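PDB 2B30: hydrolase, putative from Plasmodium vivax, which is of unknown function but probably acts as a magnesium-dependent phosphatase of the haloacid dehalogenase superfamily, Cof-like subfamily IIB. Local coordinates for residues 25-30 with 294-299; 51-56 with 288-293; 154-159 with 181-186; 209-212 with 216-219. All blocks are in the same frame, centred on the assembly; numbering follows the deposited sequence.

Interaction 1. Residues 25-30 with 294-299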
loop_
_atom_site.group_PDB
_atom_site.type_symbol
_atom_site.label_atom_id
_atom_site.label_comp_id
_atom_site.label_asym_id
_atom_site.label_seq_id
_atom_site.Cartn_x
_atom_site.Cartn_y
_atom_site.Cartn_z
ATOM N N ALA A 25 -22.697 7.952 -4.624
ATOM C CA ALA A 25 -21.517 8.158 -3.796
ATOM C C ALA A 25 -21.813 9.169 -2.701
ATOM O O ALA A 25 -22.293 10.261 -2.984
ATOM C CB ALA A 25 -20.365 8.661 -4.652
ATOM N N ASP A 26 -21.499 8.807 -1.459
ATOM C CA ASP A 26 -21.628 9.706 -0.307
ATOM C C ASP A 26 -20.271 10.319 0.045
ATOM O O ASP A 26 -19.744 10.106 1.136
ATOM C CB ASP A 26 -22.188 8.927 0.888
ATOM C CG ASP A 26 -22.441 9.801 2.101
ATOM O OD1 ASP A 26 -23.004 10.897 1.936
ATOM O OD2 ASP A 26 -22.070 9.388 3.221
ATOM N N ILE A 27 -19.716 11.089 -0.879
ATOM C CA ILE A 27 -18.368 11.630 -0.739
ATOM C C ILE A 27 -18.273 12.718 0.326
ATOM O O ILE A 27 -19.059 13.667 0.329
ATOM C CB ILE A 27 -17.853 12.196 -2.088
ATOM C CG1 ILE A 27 -17.628 11.054 -3.081
ATOM C CG2 ILE A 27 -16.548 12.995 -1.909
ATOM C CD1 ILE A 27 -17.636 11.506 -4.531
ATOM N N LYS A 28 -17.282 12.567 1.207
ATOM C CA LYS A 28 -16.976 13.544 2.250
ATOM C C LYS A 28 -15.530 14.084 2.212
ATOM O O LYS A 28 -15.221 15.049 2.923
ATOM C CB LYS A 28 -17.293 12.932 3.624
ATOM C CG LYS A 28 -18.784 12.803 3.843
ATOM C CD LYS A 28 -19.150 12.040 5.100
ATOM C CE LYS A 28 -20.682 11.888 5.224
ATOM N NZ LYS A 28 -21.109 10.945 6.318
ATOM N N LEU A 29 -14.665 13.483 1.384
ATOM C CA LEU A 29 -13.243 13.855 1.308
ATOM C C LEU A 29 -12.806 13.953 -0.143
ATOM O O LEU A 29 -12.953 12.984 -0.894
ATOM C CB LEU A 29 -12.372 12.803 1.997
ATOM C CG LEU A 29 -11.154 13.271 2.808
ATOM C CD1 LEU A 29 -10.157 12.122 2.970
ATOM C CD2 LEU A 29 -10.465 14.481 2.238
ATOM N N LEU A 30 -12.268 15.110 -0.536
ATOM C CA LEU A 30 -11.705 15.284 -1.879
ATOM C C LEU A 30 -10.184 15.228 -1.793
ATOM O O LEU A 30 -9.564 16.073 -1.144
ATOM C CB LEU A 30 -12.149 16.611 -2.512
ATOM C CG LEU A 30 -13.650 16.942 -2.533
ATOM C CD1 LEU A 30 -13.903 18.286 -3.234
ATOM C CD2 LEU A 30 -14.477 15.832 -3.184
ATOM N N LYS A 294 -17.745 19.429 -10.093
ATOM C CA LYS A 294 -19.092 19.815 -10.515
ATOM C C LYS A 294 -20.016 18.588 -10.564
ATOM O O LYS A 294 -21.157 18.636 -10.094
ATOM C CB LYS A 294 -19.060 20.532 -11.876
ATOM N N LYS A 295 -19.512 17.484 -11.100
ATOM C CA LYS A 295 -20.305 16.252 -11.169
ATOM C C LYS A 295 -20.507 15.611 -9.792
ATOM O O LYS A 295 -21.525 14.950 -9.548
ATOM C CB LYS A 295 -19.694 15.257 -12.166
ATOM C CG LYS A 295 -19.637 15.811 -13.598
ATOM C CD LYS A 295 -20.097 14.801 -14.642
ATOM C CE LYS A 295 -20.377 15.451 -16.003
ATOM N NZ LYS A 295 -21.641 16.263 -16.041
ATOM N N VAL A 296 -19.547 15.821 -8.890
ATOM C CA VAL A 296 -19.693 15.384 -7.503
ATOM C C VAL A 296 -20.711 16.250 -6.771
ATOM O O VAL A 296 -21.513 15.722 -5.997
ATOM C CB VAL A 296 -18.349 15.389 -6.733
ATOM C CG1 VAL A 296 -18.561 15.067 -5.250
ATOM C CG2 VAL A 296 -17.388 14.380 -7.340
ATOM N N PHE A 297 -20.688 17.561 -7.025
ATOM C CA PHE A 297 -21.593 18.497 -6.338
ATOM C C PHE A 297 -23.059 18.200 -6.603
ATOM O O PHE A 297 -23.866 18.234 -5.678
ATOM C CB PHE A 297 -21.316 19.964 -6.720
ATOM C CG PHE A 297 -19.980 20.487 -6.252
ATOM C CD1 PHE A 297 -19.420 20.078 -5.051
ATOM C CD2 PHE A 297 -19.290 21.403 -7.018
ATOM C CE1 PHE A 297 -18.192 20.555 -4.647
ATOM C CE2 PHE A 297 -18.062 21.894 -6.606
ATOM C CZ PHE A 297 -17.516 21.470 -5.423
ATOM N N ASP A 298 -23.412 17.906 -7.850
ATOM C CA ASP A 298 -24.824 17.693 -8.181
ATOM C C ASP A 298 -25.333 16.278 -7.892
ATOM O O ASP A 298 -26.491 15.975 -8.177
ATOM C CB ASP A 298 -25.159 18.156 -9.612
ATOM C CG ASP A 298 -24.314 17.488 -10.657
ATOM O OD1 ASP A 298 -24.041 16.276 -10.509
ATOM O OD2 ASP A 298 -23.928 18.185 -11.624
ATOM N N LEU A 299 -24.495 15.424 -7.306
ATOM C CA LEU A 299 -25.010 14.261 -6.583
ATOM C C LEU A 299 -25.904 14.729 -5.424
ATOM O O LEU A 299 -26.914 14.106 -5.144
ATOM C CB LEU A 299 -23.881 13.406 -6.005
ATOM C CG LEU A 299 -22.911 12.657 -6.915
ATOM C CD1 LEU A 299 -21.726 12.148 -6.093
ATOM C CD2 LEU A 299 -23.598 11.506 -7.623
#

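Interaction 2. Residues 51-56 with 288-293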
loop_
_atom_site.group_PDB
_atom_site.type_symbol
_atom_site.label_atom_id
_atom_site.label_comp_id
_atom_site.label_asym_id
_atom_site.label_seq_id
_atom_site.Cartn_x
_atom_site.Cartn_y
_atom_site.Cartn_z
ATOM N N ILE A 51 -9.873 26.796 -8.831
ATOM C CA ILE A 51 -9.935 27.608 -7.611
ATOM C C ILE A 51 -11.379 27.784 -7.133
ATOM O O ILE A 51 -11.656 27.635 -5.946
ATOM C CB ILE A 51 -9.226 28.974 -7.789
ATOM C CG1 ILE A 51 -7.723 28.844 -7.546
ATOM C CG2 ILE A 51 -9.732 30.002 -6.806
ATOM C CD1 ILE A 51 -6.990 28.061 -8.584
ATOM N N ASP A 52 -12.299 28.075 -8.047
ATOM C CA ASP A 52 -13.722 28.181 -7.688
ATOM C C ASP A 52 -14.276 26.844 -7.227
ATOM O O ASP A 52 -15.103 26.784 -6.325
ATOM C CB ASP A 52 -14.560 28.678 -8.878
ATOM C CG ASP A 52 -14.241 30.107 -9.259
ATOM O OD1 ASP A 52 -14.318 30.996 -8.378
ATOM O OD2 ASP A 52 -13.914 30.340 -10.443
ATOM N N ALA A 53 -13.827 25.774 -7.877
ATOM C CA ALA A 53 -14.289 24.426 -7.554
ATOM C C ALA A 53 -13.954 24.105 -6.110
ATOM O O ALA A 53 -14.814 23.666 -5.345
ATOM C CB ALA A 53 -13.651 23.405 -8.481
ATOM N N ILE A 54 -12.698 24.346 -5.745
ATOM C CA ILE A 54 -12.263 24.148 -4.385
ATOM C C ILE A 54 -13.013 25.112 -3.461
ATOM O O ILE A 54 -13.510 24.705 -2.402
ATOM C CB ILE A 54 -10.746 24.315 -4.264
ATOM C CG1 ILE A 54 -10.047 23.171 -5.013
ATOM C CG2 ILE A 54 -10.324 24.327 -2.787
ATOM C CD1 ILE A 54 -8.574 23.396 -5.251
ATOM N N LYS A 55 -13.122 26.376 -3.878
ATOM C CA LYS A 55 -13.868 27.385 -3.114
ATOM C C LYS A 55 -15.241 26.868 -2.755
ATOM O O LYS A 55 -15.637 26.920 -1.598
ATOM C CB LYS A 55 -14.004 28.683 -3.911
ATOM C CG LYS A 55 -14.628 29.847 -3.156
ATOM C CD LYS A 55 -14.656 31.108 -4.025
ATOM C CE LYS A 55 -15.392 32.271 -3.350
ATOM N NZ LYS A 55 -14.538 33.067 -2.411
ATOM N N GLU A 56 -15.954 26.341 -3.741
ATOM C CA GLU A 56 -17.316 25.876 -3.521
ATOM C C GLU A 56 -17.341 24.601 -2.673
ATOM O O GLU A 56 -18.215 24.444 -1.816
ATOM C CB GLU A 56 -18.029 25.651 -4.855
ATOM C CG GLU A 56 -19.548 25.492 -4.735
ATOM C CD GLU A 56 -20.246 25.362 -6.083
ATOM O OE1 GLU A 56 -19.584 25.549 -7.127
ATOM O OE2 GLU A 56 -21.463 25.072 -6.099
ATOM N N ALA A 288 -9.924 19.739 -15.400
ATOM C CA ALA A 288 -10.475 18.425 -15.022
ATOM C C ALA A 288 -10.948 18.316 -13.581
ATOM O O ALA A 288 -11.908 17.610 -13.303
ATOM C CB ALA A 288 -9.471 17.326 -15.319
ATOM N N VAL A 289 -10.278 18.999 -12.664
ATOM C CA VAL A 289 -10.719 19.028 -11.267
ATOM C C VAL A 289 -12.064 19.750 -11.173
ATOM O O VAL A 289 -13.024 19.213 -10.636
ATOM C CB VAL A 289 -9.695 19.722 -10.350
ATOM C CG1 VAL A 289 -10.213 19.768 -8.909
ATOM C CG2 VAL A 289 -8.338 19.013 -10.429
ATOM N N ALA A 290 -12.126 20.960 -11.721
ATOM C CA ALA A 290 -13.394 21.693 -11.842
ATOM C C ALA A 290 -14.502 20.804 -12.425
ATOM O O ALA A 290 -15.594 20.716 -11.859
ATOM C CB ALA A 290 -13.204 22.948 -12.698
ATOM N N TYR A 291 -14.195 20.131 -13.536
ATOM C CA TYR A 291 -15.127 19.214 -14.205
ATOM C C TYR A 291 -15.639 18.101 -13.295
ATOM O O TYR A 291 -16.837 17.827 -13.260
ATOM C CB TYR A 291 -14.457 18.593 -15.435
ATOM C CG TYR A 291 -15.284 17.526 -16.129
ATOM C CD1 TYR A 291 -16.275 17.875 -17.046
ATOM C CD2 TYR A 291 -15.065 16.171 -15.882
ATOM C CE1 TYR A 291 -17.033 16.906 -17.686
ATOM C CE2 TYR A 291 -15.814 15.195 -16.526
ATOM C CZ TYR A 291 -16.803 15.570 -17.422
ATOM O OH TYR A 291 -17.565 14.618 -18.061
ATOM N N LEU A 292 -14.729 17.462 -12.568
ATOM C CA LEU A 292 -15.091 16.351 -11.697
ATOM C C LEU A 292 -15.865 16.830 -10.471
ATOM O O LEU A 292 -16.883 16.243 -10.120
ATOM C CB LEU A 292 -13.837 15.577 -11.285
ATOM C CG LEU A 292 -13.942 14.369 -10.351
ATOM C CD1 LEU A 292 -15.041 13.415 -10.762
ATOM C CD2 LEU A 292 -12.606 13.646 -10.315
ATOM N N LEU A 293 -15.405 17.901 -9.831
ATOM C CA LEU A 293 -16.078 18.399 -8.623
ATOM C C LEU A 293 -17.519 18.840 -8.915
ATOM O O LEU A 293 -18.411 18.638 -8.079
ATOM C CB LEU A 293 -15.296 19.551 -7.972
ATOM C CG LEU A 293 -13.849 19.318 -7.513
ATOM C CD1 LEU A 293 -13.471 20.324 -6.432
ATOM C CD2 LEU A 293 -13.621 17.899 -7.009
#

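Interaction 3. Residues 154-159 with 181-186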
loop_
_atom_site.group_PDB
_atom_site.type_symbol
_atom_site.label_atom_id
_atom_site.label_comp_id
_atom_site.label_asym_id
_atom_site.label_seq_id
_atom_site.Cartn_x
_atom_site.Cartn_y
_atom_site.Cartn_z
ATOM N N ASP A 154 17.363 27.828 -9.690
ATOM C CA ASP A 154 16.118 28.549 -9.979
ATOM C C ASP A 154 14.984 27.595 -10.407
ATOM O O ASP A 154 13.925 28.055 -10.855
ATOM C CB ASP A 154 16.357 29.598 -11.075
ATOM N N PHE A 155 15.198 26.285 -10.229
ATOM C CA PHE A 155 14.409 25.221 -10.892
ATOM C C PHE A 155 12.974 25.103 -10.387
ATOM O O PHE A 155 12.040 25.105 -11.165
ATOM C CB PHE A 155 15.146 23.885 -10.736
ATOM C CG PHE A 155 14.472 22.718 -11.396
ATOM C CD1 PHE A 155 14.773 22.369 -12.701
ATOM C CD2 PHE A 155 13.573 21.935 -10.701
ATOM C CE1 PHE A 155 14.158 21.271 -13.305
ATOM C CE2 PHE A 155 12.962 20.844 -11.307
ATOM C CZ PHE A 155 13.262 20.515 -12.606
ATOM N N LEU A 156 12.799 24.988 -9.083
ATOM C CA LEU A 156 11.463 24.956 -8.519
ATOM C C LEU A 156 10.759 26.303 -8.709
ATOM O O LEU A 156 9.547 26.343 -8.901
ATOM C CB LEU A 156 11.516 24.583 -7.033
ATOM C CG LEU A 156 12.159 23.241 -6.652
ATOM C CD1 LEU A 156 12.052 23.035 -5.142
ATOM C CD2 LEU A 156 11.539 22.045 -7.396
ATOM N N GLN A 157 11.525 27.396 -8.660
ATOM C CA GLN A 157 10.969 28.741 -8.814
ATOM C C GLN A 157 10.452 28.952 -10.237
ATOM O O GLN A 157 9.289 29.300 -10.432
ATOM C CB GLN A 157 11.999 29.817 -8.446
ATOM N N LYS A 158 11.308 28.713 -11.229
ATOM C CA LYS A 158 10.937 28.923 -12.633
ATOM C C LYS A 158 9.999 27.832 -13.155
ATOM O O LYS A 158 8.938 28.145 -13.684
ATOM C CB LYS A 158 12.184 29.036 -13.518
ATOM N N MET A 159 10.369 26.561 -12.997
ATOM C CA MET A 159 9.553 25.450 -13.531
ATOM C C MET A 159 8.208 25.238 -12.823
ATOM O O MET A 159 7.225 24.861 -13.466
ATOM C CB MET A 159 10.323 24.120 -13.499
ATOM C CG MET A 159 11.331 23.909 -14.634
ATOM S SD MET A 159 10.722 22.770 -15.903
ATOM C CE MET A 159 10.894 21.162 -15.118
ATOM N N LYS A 181 13.004 14.057 1.561
ATOM C CA LYS A 181 13.033 13.743 0.140
ATOM C C LYS A 181 14.244 14.316 -0.588
ATOM O O LYS A 181 14.652 15.447 -0.328
ATOM C CB LYS A 181 11.760 14.267 -0.530
ATOM C CG LYS A 181 11.703 14.064 -2.041
ATOM C CD LYS A 181 10.325 14.387 -2.572
ATOM C CE LYS A 181 10.106 15.883 -2.734
ATOM N NZ LYS A 181 10.133 16.262 -4.153
ATOM N N LEU A 182 14.802 13.526 -1.502
ATOM C CA LEU A 182 15.755 14.036 -2.489
ATOM C C LEU A 182 15.097 13.944 -3.865
ATOM O O LEU A 182 14.715 12.850 -4.301
ATOM C CB LEU A 182 17.064 13.236 -2.497
ATOM C CG LEU A 182 17.815 12.990 -1.191
ATOM C CD1 LEU A 182 19.197 12.460 -1.499
ATOM C CD2 LEU A 182 17.939 14.243 -0.365
ATOM N N MET A 183 14.937 15.084 -4.533
ATOM C CA MET A 183 14.475 15.097 -5.916
ATOM C C MET A 183 15.668 15.296 -6.823
ATOM O O MET A 183 16.169 16.411 -6.958
ATOM C CB MET A 183 13.465 16.208 -6.168
ATOM C CG MET A 183 12.803 16.104 -7.532
ATOM S SD MET A 183 12.448 17.718 -8.218
ATOM C CE MET A 183 11.690 17.255 -9.781
ATOM N N ILE A 184 16.127 14.213 -7.440
ATOM C CA ILE A 184 17.266 14.281 -8.352
ATOM C C ILE A 184 16.766 14.762 -9.719
ATOM O O ILE A 184 16.029 14.052 -10.408
ATOM C CB ILE A 184 17.985 12.917 -8.477
ATOM C CG1 ILE A 184 18.363 12.376 -7.090
ATOM C CG2 ILE A 184 19.242 13.044 -9.328
ATOM C CD1 ILE A 184 19.064 11.024 -7.129
ATOM N N VAL A 185 17.154 15.981 -10.087
ATOM C CA VAL A 185 16.807 16.536 -11.389
ATOM C C VAL A 185 17.682 15.876 -12.449
ATOM O O VAL A 185 18.907 15.868 -12.343
ATOM C CB VAL A 185 16.966 18.067 -11.412
ATOM C CG1 VAL A 185 16.800 18.605 -12.816
ATOM C CG2 VAL A 185 15.952 18.716 -10.476
ATOM N N LEU A 186 17.037 15.308 -13.459
ATOM C CA LEU A 186 17.710 14.455 -14.425
ATOM C C LEU A 186 17.551 14.962 -15.851
ATOM O O LEU A 186 16.528 15.544 -16.226
ATOM C CB LEU A 186 17.205 13.008 -14.300
ATOM C CG LEU A 186 18.142 11.959 -13.673
ATOM C CD1 LEU A 186 19.082 12.517 -12.623
ATOM C CD2 LEU A 186 17.339 10.790 -13.092
#

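Interaction 4. Residues 209-212 with 216-219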
loop_
_atom_site.group_PDB
_atom_site.type_symbol
_atom_site.label_atom_id
_atom_site.label_comp_id
_atom_site.label_asym_id
_atom_site.label_seq_id
_atom_site.Cartn_x
_atom_site.Cartn_y
_atom_site.Cartn_z
ATOM N N PHE A 209 10.240 7.155 -6.903
ATOM C CA PHE A 209 9.305 7.420 -7.987
ATOM C C PHE A 209 9.988 8.218 -9.089
ATOM O O PHE A 209 10.974 8.916 -8.849
ATOM C CB PHE A 209 8.074 8.175 -7.488
ATOM C CG PHE A 209 7.141 7.337 -6.643
ATOM C CD1 PHE A 209 6.536 6.193 -7.168
ATOM C CD2 PHE A 209 6.840 7.704 -5.332
ATOM C CE1 PHE A 209 5.665 5.421 -6.396
ATOM C CE2 PHE A 209 5.964 6.936 -4.558
ATOM C CZ PHE A 209 5.375 5.796 -5.089
ATOM N N THR A 210 9.445 8.093 -10.297
ATOM C CA THR A 210 9.911 8.822 -11.464
ATOM C C THR A 210 8.870 9.867 -11.834
ATOM O O THR A 210 7.701 9.536 -12.037
ATOM C CB THR A 210 10.145 7.868 -12.642
ATOM O OG1 THR A 210 11.176 6.943 -12.287
ATOM C CG2 THR A 210 10.577 8.623 -13.883
ATOM N N THR A 211 9.302 11.126 -11.910
ATOM C CA THR A 211 8.422 12.257 -12.237
ATOM C C THR A 211 7.979 12.131 -13.687
ATOM O O THR A 211 8.579 11.380 -14.461
ATOM C CB THR A 211 9.145 13.627 -12.005
ATOM O OG1 THR A 211 9.559 13.725 -10.637
ATOM C CG2 THR A 211 8.247 14.820 -12.298
ATOM N N TYR A 212 6.912 12.849 -14.036
ATOM C CA TYR A 212 6.471 12.974 -15.427
ATOM C C TYR A 212 7.583 13.410 -16.401
ATOM O O TYR A 212 7.551 13.028 -17.569
ATOM C CB TYR A 212 5.293 13.947 -15.521
ATOM C CG TYR A 212 4.822 14.178 -16.938
ATOM C CD1 TYR A 212 4.097 13.198 -17.621
ATOM C CD2 TYR A 212 5.113 15.368 -17.600
ATOM C CE1 TYR A 212 3.664 13.403 -18.920
ATOM C CE2 TYR A 212 4.693 15.585 -18.896
ATOM C CZ TYR A 212 3.969 14.600 -19.551
ATOM O OH TYR A 212 3.557 14.822 -20.839
ATOM N N ALA A 216 13.916 11.855 -10.527
ATOM C CA ALA A 216 13.751 10.878 -9.435
ATOM C C ALA A 216 13.347 11.562 -8.132
ATOM O O ALA A 216 14.054 12.429 -7.655
ATOM C CB ALA A 216 15.031 10.073 -9.225
ATOM N N GLU A 217 12.202 11.172 -7.575
ATOM C CA GLU A 217 11.795 11.598 -6.241
ATOM C C GLU A 217 12.085 10.459 -5.276
ATOM O O GLU A 217 11.503 9.382 -5.400
ATOM C CB GLU A 217 10.306 11.945 -6.210
ATOM C CG GLU A 217 9.985 13.349 -6.696
ATOM C CD GLU A 217 8.510 13.722 -6.514
ATOM O OE1 GLU A 217 7.612 12.856 -6.712
ATOM O OE2 GLU A 217 8.246 14.900 -6.172
ATOM N N VAL A 218 12.987 10.700 -4.328
ATOM C CA VAL A 218 13.447 9.678 -3.373
ATOM C C VAL A 218 12.893 9.935 -1.971
ATOM O O VAL A 218 13.207 10.944 -1.367
ATOM C CB VAL A 218 14.975 9.681 -3.291
ATOM C CG1 VAL A 218 15.474 8.621 -2.328
ATOM C CG2 VAL A 218 15.558 9.464 -4.667
ATOM N N THR A 219 12.077 9.014 -1.461
ATOM C CA THR A 219 11.518 9.112 -0.100
ATOM C C THR A 219 11.766 7.834 0.688
ATOM O O THR A 219 12.252 6.843 0.141
ATOM C CB THR A 219 10.004 9.395 -0.127
ATOM O OG1 THR A 219 9.365 8.552 -1.097
ATOM C CG2 THR A 219 9.739 10.849 -0.477
#

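Interaction 1. Residues 25-30 with 294-299
I27 meets V296 where the chain leading into the first strand of the core passes the last turn of helix 288-297, and the two side chains cross at about a right angle. The methyl at the end of I27 does the touching: CD1 reaches between both branches of V296, 3.7 Å from V296 CG1 and 4.0 Å from V296 CG2. On V296 the CG1 branch stands anti to the backbone N (chi1 174°) and CG2 stands beside that N, which turns the fork of the valine to the isoleucine tip. Both residues are buried, and no hydrogen bond joins the two segments, so between them the inner part is purely apolar packing.

Farther out the packing thins. L299, just past the helix end, brings CD1 to 4.0 Å from A25 CB and lies against the carbonyl oxygen of the same alanine, while I27 CD1 is only a distant neighbour of L299 CD1, at 4.4 Å. A25 and L299 are partly exposed, and beside them the charged residues turn to solvent: K28 NZ forms a salt bridge with D26 OD2 at 3.6 Å within its own segment.

In the fold, L244 of strand 243-247 touches I27, L30 and V296 alike, L22 adds to the cover of I27, and helix 48-60 meets L30 through A57 and F297 through E56 and A57.

Interaction 2. Residues 51-56 with 288-293
A53 faces L293 and A290 where two helices flanking the Rossmann-like core of this haloacid dehalogenase-type hydrolase lie side by side. Helices 48-60 and 288-297 run in broadly the same direction, their local axes inclined by 36° and approaching to 8.7 Å. A small residue on each makes that proximity possible: the CA atoms of A53 and A290 are 5.2 Å apart.

The orientations of the side chains are unequal. A53 points its methyl toward the partner helix, and CB settles on the backbone of A290, 3.8 Å from A290 CA. The methyl of A290 instead lies off to one flank, leaving A290 CB 4.3 Å from A53 CB. L293, one turn after A290 on the same helix, closes over A53. Its CG sits beside the backbone N and anti to the carbonyl carbon (chi1 -59°), a setting that carries the CD1 branch across to helix 48-60. V289 and I54 fill in at the margin and also pack on L38 of helix 34-38, the short helix that follows the first strand of the core.

All of this is apolar, but N50 adds a polar tie between the helices, its OD1 accepting a hydrogen bond from A290 N. The L293 methyl itself rests against both side chain and backbone: CD1 lies 3.7 Å from A53 CB and 3.8 Å from A53 O.

Interaction 3. Residues 154-159 with 181-186
F155 lays one face of its ring over the isopropyl group of V185. The methyl CG2 is the one beneath the ring, 3.9 Å from the centroid and 16° off the ring normal, which makes a CH-pi contact. The other methyl, V185 CG1, reaches the rim and comes within 3.8 Å of F155 CE1, so the two branches of the valine lie under different parts of the same ring. F155 can meet the strand because its CG is anti to the backbone N (chi1 -179°), sending the ring out from helix 155-160, while V185 approaches from the opposite direction.

M183, two residues earlier along the chain, supplies the second patch. Its chain bends at chi2 and crosses the phenyl group at about a right angle, with the terminal methyl CE 4.1 Å from F155 CE2. The sulfur has a looser neighbour, since M183 SD is 4.5 Å from L156 CD2. From within the helix, M159 CG covers the ring face opposite V185, and L156 CD2 lies at the ring edge in plane; the phenyl group is therefore enclosed from several directions by apolar atoms.

The helix thus packs on the face of strand 181-184 that carries M183, whereas L182 and I184 face the other way, onto helices 117-129 and 191-201. A largely antiparallel sheet backed by two helices on one face is what is expected of the alpha/beta cap domain of subfamily IIB haloacid dehalogenase hydrolases, and here helix 155-160 adds local cover to the opposite face.

Interaction 4. Residues 209-212 with 216-219
A first torsion of -83° sets CG of E217 beside its own backbone N, and one of -59° does the same for OG1 of T211; these two atoms then meet at 4.0 Å, with the side chains crossing at about a right angle. Beyond CG the glutamate runs extended, so that its methylene and not its carboxylate meets the threonine hydroxyl.

The backbones form the end of a beta hairpin made by strands 206-210 and 216-220. F209 and E217 are an antiparallel hydrogen-bonded pair, joined in both directions: F209 N donates to E217 O at 3.0 Å, and E217 N returns a bond to F209 O at 2.9 Å. That same carbonyl oxygen of F209 also receives a CA-H...O contact from A216 CA, at 3.5 Å. The next pair, T210 with A216, is non-hydrogen-bonded and puts its side chains on the sheet face covered by I195 of helix 191-201, while F209 and E217 share the opposite face.

The polar ends look beyond the pairing. T211 OG1 makes a weak hydrogen bond with H215 O, inside the hairpin loop, and the carboxylate of E217 forms a salt bridge with K181 on the adjoining strand and a weak bond with N98. Pairing of the two segments is accordingly a matter of main-chain hydrogen bonding, whereas the charge of E217 is probably balanced by K181, tying the hairpin to its neighbour strand.

How the interactions relate
The four contacts fall into two pairs, one in the core and one in the probable cap, with centres 27 to 34 Å apart between pairs. Interactions 1 and 2 share helix 288-297 and touch directly, F297 CZ lying 3.5 Å from A53 O. Interactions 3 and 4 meet as adjacent strands, where I184 N is 2.7 Å from A216 O, a probable hydrogen bond. The calcium ion, held by D33, D35 and D248, is nearest to interaction 4: the T211 side chain is about 8 Å from it, against about 11 Å for M183 and 14 Å for I54. Interaction 1 lies away from that site.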